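UL37 (Suid herpesvirus 1, PDB 4K70) is an inner tegument protein that probably has an essential role in controlling viral trafficking, here represented by its mostly helical, metal-binding N-terminal half. Local coordinates at residues F134-L138 with R182-Q186; Y394-Y398 with V427-P433; P435-V440 with S479-L483. One frame throughout, in Å; residues are numbered along the deposited sequence.

Overall arrangement
From the N terminus, contact 1 comes first: it brings helix 175-188 against the end of helix 120-137 and closes a loop of 43 intervening residues. Contact 2 closes 28 residues, joining helix 392-402 to the end of helix 422-431 and the loop after it. Contact 3 follows almost at once and closes 38, mostly helical, residues between the start of helix 438-458 and the C-terminal end of helix 464-481. The three are in series, so none nests or crosses. Contacts 2 and 3 touch where Val395 CG2 meets Pro435 CG at 4.1 Å; the centres of contacts 1 and 2 lie about 19 Å apart.

Contact 1: F134-L138 with R182-Q186; sequences FDEAL and RYVAQ
The Phe134 ring presents its edge to Tyr183, whose CD2 lies near the phenylalanine plane, 3.8 Å from Phe134 CZ. Seen from the tyrosine the approach is different, because Phe134 CZ comes in obliquely; the two ring planes are inclined by roughly 34°, and the side chains lie roughly perpendicular. At the edge of the Tyr183 ring, near its plane, sits Leu138 CD1, 3.8 Å from Tyr183 CE2. Leu138 also serves the other ring: its CG stands 4.2 Å above one face of Phe134, offset toward the rim. Asp135 OD1 lies in the Phe134 plane, at the ring edge.

Val184 completes the apolar cluster. Its CG2 approaches Phe134 CE2 obliquely, to 3.7 Å, as the two side chains run antiparallel alongside each other. With CG1 anti to the backbone N (chi1 171°), the second methyl, CG2, is left to meet the ring, while CG1 makes a looser approach to Ala137 CB at 4.4 Å. No hydrogen bond crosses between the segments; the 221 Å² buried here is gained through carbon contacts.

The contact joins the last turn of helix 120-137 to the C-terminal half of helix 175-188. Phe134 also stacks with Trp84, and Tyr183 with His187 of its own helix. Tyr183 also touches Asp85, a calcium ligand, which places this helix pair beside the metal-binding loop that precedes helix 89-98.

Contact 2: Y394-Y398 with V427-P433; sequences YVRAY and VRHCMAP
Tyr394 and Tyr398 stand one turn apart on helix 392-402 and engage 427-433 in different ways, the first through its hydroxyl and the second through a ring face. Tyr394 OH donates to Met431 O at 2.5 Å, a very short hydrogen bond. The carbonyl oxygen lies at the ring edge, in the plane of the ring, so the phenol meets it edge-on. The same ring is set crosswise to Pro433, with Tyr394 CE2 3.8 Å from Pro433 CG.

Tyr398 takes the same proline over its ring face. Pro433 CD is 3.5 Å from the centroid of the Tyr398 ring and 15° off its normal, a CH-pi contact; Ala432 CA makes a second, off-centre one. The CG of Tyr398 is anti to its backbone N (chi1 -180°), which extends the phenol across to the last turn of helix 422-431. There its OH comes within 3.2 Å of Arg428 CB, while the arginine chain runs on away from the contact. Val395 CG2 adds an aliphatic touch to Pro433 CB at 3.9 Å.

The axes of the short helical segments 394-398 and 427-431 run nearly antiparallel, at 159°, but approach no closer than 13.2 Å. That spacing leaves the bridging to long tyrosine side chains on one side and the post-helical proline on the other. Leu384 of helix 366-385 touches Tyr398, Val427 and Met431, and Tyr394 touches Asp387, a calcium ligand. The contact is a junction between a helix and a helix end in an alpha-helical fold without strands: a tyrosine hydroxyl bonds the carbonyl of the last helical residue, Met431, with the proline CH-pi contact beside it, close to the calcium site of Asp386 and Asp387.

Contact 3: P435-V440 with S479-L483; sequences PPTEHV and SRWGL
Val440 and Trp481 supply the CH-pi interaction. Val440 CG2 stands 4.0 Å from the centroid of the five-membered ring of Trp481 and 22° off the ring normal, which places the methyl over the face of the indole. CG1 of the valine is anti to the backbone N (chi1 -180°), and this rotation leaves CG2 as the branch that meets the ring.

Apolar contacts extend along the indole and beyond it. Thr437 CG2 approaches Trp481 CE3 obliquely, to 3.4 Å, and Pro435 CB reaches Trp481 CZ3 at 3.9 Å. Past the end of helix 464-481, Gly482 has positive phi, and the chain continues to Leu483, whose CD1 lies 4.2 Å from Val440 CB.

Hydrogen bonding does not cross between the segments. Within 435-440, Pro436 is the centre of an inverse gamma turn, closed by a weak Thr437 N to Pro435 O bond of 2.8 Å, just ahead of helix 438-458. Trp481 NE1 is bonded to Asp173 OD1, which also forms a salt bridge with Arg480 NE.

The chemistry thus divides by direction: the pyrrole N-H of Trp481 is committed to a carboxylate outside the contact, whereas across this contact the indole meets methyl and ring carbons of Val440, Thr437 and Pro435; outside it, the indole also meets the ring of Tyr172. With 243 Å² buried near the protein surface and no polar link between the segments, their association rests on apolar burial and the CH-pi contact, while the aspartate would help fix the rotation of the indole.

Contact 1: F134-L138 with R182-Q186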
loop_
_atom_site.group_PDB
_atom_site.type_symbol
_atom_site.label_atom_id
_atom_site.label_comp_id
_atom_site.label_asym_id
_atom_site.label_seq_id
_atom_site.Cartn_x
_atom_site.Cartn_y
_atom_site.Cartn_z
ATOM N N PHE A 134 7.885 11.228 6.587
ATOM C CA PHE A 134 7.879 10.563 5.289
ATOM C C PHE A 134 9.277 10.021 5.029
ATOM O O PHE A 134 9.443 8.835 4.763
ATOM C CB PHE A 134 7.440 11.527 4.189
ATOM C CG PHE A 134 7.543 10.967 2.797
ATOM C CD1 PHE A 134 8.712 11.105 2.068
ATOM C CD2 PHE A 134 6.461 10.311 2.216
ATOM C CE1 PHE A 134 8.806 10.591 0.778
ATOM C CE2 PHE A 134 6.543 9.796 0.935
ATOM C CZ PHE A 134 7.717 9.939 0.213
ATOM N N ASP A 135 10.278 10.887 5.146
ATOM C CA ASP A 135 11.662 10.482 4.923
ATOM C C ASP A 135 12.082 9.329 5.829
ATOM O O ASP A 135 12.746 8.397 5.387
ATOM C CB ASP A 135 12.624 11.668 5.082
ATOM C CG ASP A 135 12.599 12.612 3.883
ATOM O OD1 ASP A 135 12.294 12.157 2.757
ATOM O OD2 ASP A 135 12.885 13.811 4.069
ATOM N N GLU A 136 11.698 9.385 7.098
ATOM C CA GLU A 136 12.013 8.291 8.007
ATOM C C GLU A 136 11.360 6.981 7.561
ATOM O O GLU A 136 11.980 5.922 7.635
ATOM C CB GLU A 136 11.599 8.636 9.442
ATOM C CG GLU A 136 12.403 7.894 10.506
ATOM C CD GLU A 136 12.159 8.443 11.903
ATOM O OE1 GLU A 136 11.927 9.667 12.022
ATOM O OE2 GLU A 136 12.191 7.652 12.876
ATOM N N ALA A 137 10.115 7.050 7.096
ATOM C CA ALA A 137 9.402 5.847 6.649
ATOM C C ALA A 137 10.090 5.153 5.470
ATOM O O ALA A 137 9.990 3.939 5.320
ATOM C CB ALA A 137 7.953 6.185 6.285
ATOM N N LEU A 138 10.773 5.925 4.628
ATOM C CA LEU A 138 11.416 5.369 3.434
ATOM C C LEU A 138 12.866 4.968 3.653
ATOM O O LEU A 138 13.519 4.484 2.740
ATOM C CB LEU A 138 11.367 6.367 2.278
ATOM C CG LEU A 138 10.007 6.600 1.631
ATOM C CD1 LEU A 138 10.119 7.752 0.656
ATOM C CD2 LEU A 138 9.537 5.346 0.922
ATOM N N ARG A 182 0.356 6.242 -0.855
ATOM C CA ARG A 182 0.489 5.325 -1.994
ATOM C C ARG A 182 1.948 5.014 -2.316
ATOM O O ARG A 182 2.321 3.860 -2.555
ATOM C CB ARG A 182 -0.195 5.911 -3.226
ATOM C CG ARG A 182 0.028 5.106 -4.519
ATOM C CD ARG A 182 -0.656 5.806 -5.680
ATOM N NE ARG A 182 -0.049 5.510 -6.975
ATOM C CZ ARG A 182 -0.519 4.619 -7.846
ATOM N NH1 ARG A 182 -1.608 3.913 -7.557
ATOM N NH2 ARG A 182 0.108 4.425 -9.005
ATOM N N TYR A 183 2.776 6.053 -2.309
ATOM C CA TYR A 183 4.190 5.913 -2.604
ATOM C C TYR A 183 4.909 5.079 -1.566
ATOM O O TYR A 183 5.745 4.241 -1.903
ATOM C CB TYR A 183 4.850 7.300 -2.692
ATOM C CG TYR A 183 6.274 7.272 -3.203
ATOM C CD1 TYR A 183 6.544 7.337 -4.577
ATOM C CD2 TYR A 183 7.352 7.169 -2.325
ATOM C CE1 TYR A 183 7.839 7.314 -5.054
ATOM C CE2 TYR A 183 8.660 7.141 -2.799
ATOM C CZ TYR A 183 8.894 7.219 -4.162
ATOM O OH TYR A 183 10.188 7.197 -4.643
ATOM N N VAL A 184 4.614 5.326 -0.290
ATOM C CA VAL A 184 5.285 4.601 0.777
ATOM C C VAL A 184 4.958 3.116 0.721
ATOM O O VAL A 184 5.844 2.278 0.869
ATOM C CB VAL A 184 4.888 5.147 2.169
ATOM C CG1 VAL A 184 5.412 4.236 3.262
ATOM C CG2 VAL A 184 5.441 6.556 2.342
ATOM N N ALA A 185 3.679 2.812 0.524
ATOM C CA ALA A 185 3.190 1.433 0.448
ATOM C C ALA A 185 3.877 0.705 -0.710
ATOM O O ALA A 185 4.460 -0.364 -0.536
ATOM C CB ALA A 185 1.691 1.428 0.262
ATOM N N GLN A 186 3.842 1.320 -1.886
ATOM C CA GLN A 186 4.448 0.728 -3.078
ATOM C C GLN A 186 5.947 0.433 -2.911
ATOM O O GLN A 186 6.474 -0.484 -3.533
ATOM C CB GLN A 186 4.184 1.622 -4.286
ATOM C CG GLN A 186 5.059 1.341 -5.492
ATOM C CD GLN A 186 4.945 2.420 -6.563
ATOM O OE1 GLN A 186 4.702 3.604 -6.257
ATOM N NE2 GLN A 186 5.128 2.022 -7.827
#

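Contact 2: Y394-Y398 with V427-P433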
loop_
_atom_site.group_PDB
_atom_site.type_symbol
_atom_site.label_atom_id
_atom_site.label_comp_id
_atom_site.label_asym_id
_atom_site.label_seq_id
_atom_site.Cartn_x
_atom_site.Cartn_y
_atom_site.Cartn_z
ATOM N N TYR A 394 -5.401 2.690 -0.998
ATOM C CA TYR A 394 -5.631 1.285 -0.650
ATOM C C TYR A 394 -7.123 0.965 -0.646
ATOM O O TYR A 394 -7.515 -0.114 -1.061
ATOM C CB TYR A 394 -4.972 0.879 0.661
ATOM C CG TYR A 394 -5.209 -0.589 0.978
ATOM C CD1 TYR A 394 -4.788 -1.581 0.099
ATOM C CD2 TYR A 394 -5.860 -0.981 2.144
ATOM C CE1 TYR A 394 -4.997 -2.928 0.366
ATOM C CE2 TYR A 394 -6.082 -2.325 2.420
ATOM C CZ TYR A 394 -5.642 -3.296 1.526
ATOM O OH TYR A 394 -5.846 -4.630 1.788
ATOM N N VAL A 395 -7.955 1.915 -0.220
ATOM C CA VAL A 395 -9.399 1.737 -0.312
ATOM C C VAL A 395 -9.804 1.403 -1.751
ATOM O O VAL A 395 -10.568 0.477 -1.992
ATOM C CB VAL A 395 -10.162 2.973 0.148
ATOM C CG1 VAL A 395 -11.634 2.807 -0.161
ATOM C CG2 VAL A 395 -9.967 3.188 1.646
ATOM N N ARG A 396 -9.265 2.164 -2.697
ATOM C CA ARG A 396 -9.515 1.959 -4.119
ATOM C C ARG A 396 -8.928 0.646 -4.639
ATOM O O ARG A 396 -9.566 -0.049 -5.424
ATOM C CB ARG A 396 -8.927 3.131 -4.918
ATOM C CG ARG A 396 -9.656 4.467 -4.717
ATOM C CD ARG A 396 -8.869 5.630 -5.338
ATOM N NE ARG A 396 -9.625 6.884 -5.330
ATOM C CZ ARG A 396 -9.087 8.082 -5.558
ATOM N NH1 ARG A 396 -7.784 8.194 -5.796
ATOM N NH2 ARG A 396 -9.848 9.171 -5.533
ATOM N N ALA A 397 -7.702 0.321 -4.229
ATOM C CA ALA A 397 -7.065 -0.918 -4.680
ATOM C C ALA A 397 -7.818 -2.134 -4.135
ATOM O O ALA A 397 -7.965 -3.141 -4.823
ATOM C CB ALA A 397 -5.633 -0.969 -4.244
ATOM N N TYR A 398 -8.296 -2.028 -2.896
ATOM C CA TYR A 398 -9.049 -3.121 -2.267
ATOM C C TYR A 398 -10.393 -3.355 -2.948
ATOM O O TYR A 398 -10.769 -4.483 -3.240
ATOM C CB TYR A 398 -9.276 -2.820 -0.783
ATOM C CG TYR A 398 -10.051 -3.915 -0.055
ATOM C CD1 TYR A 398 -9.388 -4.991 0.517
ATOM C CD2 TYR A 398 -11.434 -3.872 0.050
ATOM C CE1 TYR A 398 -10.084 -6.001 1.179
ATOM C CE2 TYR A 398 -12.144 -4.894 0.717
ATOM C CZ TYR A 398 -11.454 -5.943 1.280
ATOM O OH TYR A 398 -12.131 -6.957 1.960
ATOM N N VAL A 427 -11.009 -12.732 3.357
ATOM C CA VAL A 427 -10.127 -11.637 2.941
ATOM C C VAL A 427 -10.382 -10.348 3.729
ATOM O O VAL A 427 -9.442 -9.681 4.170
ATOM C CB VAL A 427 -10.229 -11.364 1.428
ATOM C CG1 VAL A 427 -9.466 -10.087 1.066
ATOM C CG2 VAL A 427 -9.701 -12.575 0.637
ATOM N N ARG A 428 -11.648 -9.989 3.904
ATOM C CA ARG A 428 -11.964 -8.767 4.631
ATOM C C ARG A 428 -11.505 -8.801 6.081
ATOM O O ARG A 428 -11.207 -7.758 6.661
ATOM C CB ARG A 428 -13.451 -8.409 4.538
ATOM C CG ARG A 428 -14.411 -9.299 5.325
ATOM C CD ARG A 428 -15.847 -8.839 5.083
ATOM N NE ARG A 428 -16.824 -9.646 5.813
ATOM C CZ ARG A 428 -18.139 -9.545 5.654
ATOM N NH1 ARG A 428 -18.640 -8.676 4.786
ATOM N NH2 ARG A 428 -18.952 -10.315 6.362
ATOM N N HIS A 429 -11.421 -9.996 6.653
ATOM C CA HIS A 429 -11.080 -10.134 8.061
ATOM C C HIS A 429 -9.653 -9.671 8.358
ATOM O O HIS A 429 -9.356 -9.164 9.441
ATOM C CB HIS A 429 -11.287 -11.579 8.543
ATOM C CG HIS A 429 -11.370 -11.700 10.038
ATOM N ND1 HIS A 429 -12.442 -11.215 10.758
ATOM C CD2 HIS A 429 -10.500 -12.204 10.943
ATOM C CE1 HIS A 429 -12.232 -11.432 12.047
ATOM N NE2 HIS A 429 -11.065 -12.034 12.188
ATOM N N CYS A 430 -8.768 -9.833 7.390
ATOM C CA CYS A 430 -7.364 -9.546 7.631
ATOM C C CYS A 430 -6.841 -8.394 6.777
ATOM O O CYS A 430 -5.916 -7.690 7.188
ATOM C CB CYS A 430 -6.510 -10.809 7.451
ATOM S SG CYS A 430 -6.742 -11.680 5.830
ATOM N N MET A 431 -7.467 -8.165 5.622
ATOM C CA MET A 431 -6.948 -7.197 4.653
ATOM C C MET A 431 -7.826 -5.968 4.403
ATOM O O MET A 431 -7.429 -5.077 3.638
ATOM C CB MET A 431 -6.645 -7.879 3.309
ATOM C CG MET A 431 -5.664 -9.034 3.401
ATOM S SD MET A 431 -4.037 -8.532 3.991
ATOM C CE MET A 431 -3.329 -7.636 2.595
ATOM N N ALA A 432 -9.007 -5.919 5.024
ATOM C CA ALA A 432 -9.912 -4.786 4.822
ATOM C C ALA A 432 -9.188 -3.482 5.130
ATOM O O ALA A 432 -8.380 -3.432 6.055
ATOM C CB ALA A 432 -11.155 -4.913 5.698
ATOM N N PRO A 433 -9.453 -2.437 4.333
ATOM C CA PRO A 433 -8.879 -1.114 4.574
ATOM C C PRO A 433 -9.309 -0.588 5.947
ATOM O O PRO A 433 -10.476 -0.725 6.312
ATOM C CB PRO A 433 -9.508 -0.274 3.473
ATOM C CG PRO A 433 -9.737 -1.220 2.366
ATOM C CD PRO A 433 -10.202 -2.478 3.061
#

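Contact 3: P435-V440 with S479-L483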
loop_
_atom_site.group_PDB
_atom_site.type_symbol
_atom_site.label_atom_id
_atom_site.label_comp_id
_atom_site.label_asym_id
_atom_site.label_seq_id
_atom_site.Cartn_x
_atom_site.Cartn_y
_atom_site.Cartn_z
ATOM N N PRO A 435 -8.601 2.888 7.103
ATOM C CA PRO A 435 -8.143 4.286 7.099
ATOM C C PRO A 435 -8.776 5.039 8.259
ATOM O O PRO A 435 -9.962 4.857 8.516
ATOM C CB PRO A 435 -8.721 4.831 5.798
ATOM C CG PRO A 435 -10.001 4.045 5.630
ATOM C CD PRO A 435 -9.630 2.648 6.073
ATOM N N PRO A 436 -8.000 5.875 8.948
ATOM C CA PRO A 436 -8.559 6.681 10.046
ATOM C C PRO A 436 -9.367 7.850 9.503
ATOM O O PRO A 436 -8.929 8.989 9.636
ATOM C CB PRO A 436 -7.313 7.219 10.746
ATOM C CG PRO A 436 -6.274 7.295 9.645
ATOM C CD PRO A 436 -6.548 6.064 8.801
ATOM N N THR A 437 -10.518 7.572 8.900
ATOM C CA THR A 437 -11.299 8.604 8.224
ATOM C C THR A 437 -11.913 9.599 9.202
ATOM O O THR A 437 -12.473 10.620 8.798
ATOM C CB THR A 437 -12.424 8.001 7.377
ATOM O OG1 THR A 437 -13.140 7.038 8.159
ATOM C CG2 THR A 437 -11.864 7.317 6.132
ATOM N N GLU A 438 -11.827 9.300 10.490
ATOM C CA GLU A 438 -12.271 10.266 11.485
ATOM C C GLU A 438 -11.442 11.558 11.375
ATOM O O GLU A 438 -11.873 12.613 11.830
ATOM C CB GLU A 438 -12.203 9.675 12.893
ATOM C CG GLU A 438 -10.812 9.215 13.335
ATOM C CD GLU A 438 -10.500 7.774 12.949
ATOM O OE1 GLU A 438 -11.221 7.200 12.096
ATOM O OE2 GLU A 438 -9.528 7.209 13.507
ATOM N N HIS A 439 -10.264 11.471 10.756
ATOM C CA HIS A 439 -9.414 12.645 10.536
ATOM C C HIS A 439 -10.100 13.651 9.625
ATOM O O HIS A 439 -9.854 14.853 9.712
ATOM C CB HIS A 439 -8.091 12.249 9.871
ATOM C CG HIS A 439 -7.145 11.527 10.782
ATOM N ND1 HIS A 439 -7.340 11.429 12.138
ATOM C CD2 HIS A 439 -5.981 10.883 10.518
ATOM C CE1 HIS A 439 -6.342 10.750 12.679
ATOM N NE2 HIS A 439 -5.504 10.409 11.713
ATOM N N VAL A 440 -10.920 13.151 8.711
ATOM C CA VAL A 440 -11.582 14.026 7.763
ATOM C C VAL A 440 -12.505 14.940 8.554
ATOM O O VAL A 440 -12.496 16.147 8.367
ATOM C CB VAL A 440 -12.353 13.222 6.698
ATOM C CG1 VAL A 440 -13.038 14.157 5.709
ATOM C CG2 VAL A 440 -11.402 12.274 5.966
ATOM N N SER A 479 -17.547 11.807 -1.885
ATOM C CA SER A 479 -16.960 11.411 -3.158
ATOM C C SER A 479 -15.660 10.615 -3.019
ATOM O O SER A 479 -15.289 9.866 -3.919
ATOM C CB SER A 479 -16.721 12.656 -4.013
ATOM O OG SER A 479 -15.885 12.357 -5.110
ATOM N N ARG A 480 -14.963 10.782 -1.897
ATOM C CA ARG A 480 -13.673 10.122 -1.702
ATOM C C ARG A 480 -13.741 8.980 -0.699
ATOM O O ARG A 480 -13.207 7.896 -0.934
ATOM C CB ARG A 480 -12.608 11.128 -1.253
ATOM C CG ARG A 480 -11.970 11.924 -2.379
ATOM C CD ARG A 480 -11.497 13.302 -1.905
ATOM N NE ARG A 480 -10.346 13.258 -1.001
ATOM C CZ ARG A 480 -9.107 12.990 -1.400
ATOM N NH1 ARG A 480 -8.874 12.721 -2.673
ATOM N NH2 ARG A 480 -8.102 12.985 -0.534
ATOM N N TRP A 481 -14.405 9.219 0.420
ATOM C CA TRP A 481 -14.374 8.264 1.515
ATOM C C TRP A 481 -15.715 7.582 1.796
ATOM O O TRP A 481 -15.787 6.676 2.624
ATOM C CB TRP A 481 -13.903 8.966 2.778
ATOM C CG TRP A 481 -12.576 9.654 2.638
ATOM C CD1 TRP A 481 -12.354 10.985 2.407
ATOM C CD2 TRP A 481 -11.287 9.042 2.731
ATOM N NE1 TRP A 481 -11.006 11.237 2.364
ATOM C CE2 TRP A 481 -10.329 10.060 2.555
ATOM C CE3 TRP A 481 -10.850 7.730 2.944
ATOM C CZ2 TRP A 481 -8.964 9.805 2.590
ATOM C CZ3 TRP A 481 -9.488 7.485 2.988
ATOM C CH2 TRP A 481 -8.569 8.512 2.816
ATOM N N GLY A 482 -16.772 8.034 1.127
ATOM C CA GLY A 482 -18.094 7.466 1.317
ATOM C C GLY A 482 -18.738 7.839 2.641
ATOM O O GLY A 482 -19.588 7.107 3.147
ATOM N N LEU A 483 -18.335 8.975 3.205
ATOM C CA LEU A 483 -18.895 9.443 4.468
ATOM C C LEU A 483 -20.082 10.367 4.219
ATOM O O LEU A 483 -19.982 11.321 3.446
ATOM C CB LEU A 483 -17.840 10.179 5.299
ATOM C CG LEU A 483 -16.436 9.584 5.446
ATOM C CD1 LEU A 483 -15.539 10.536 6.249
ATOM C CD2 LEU A 483 -16.481 8.207 6.087
#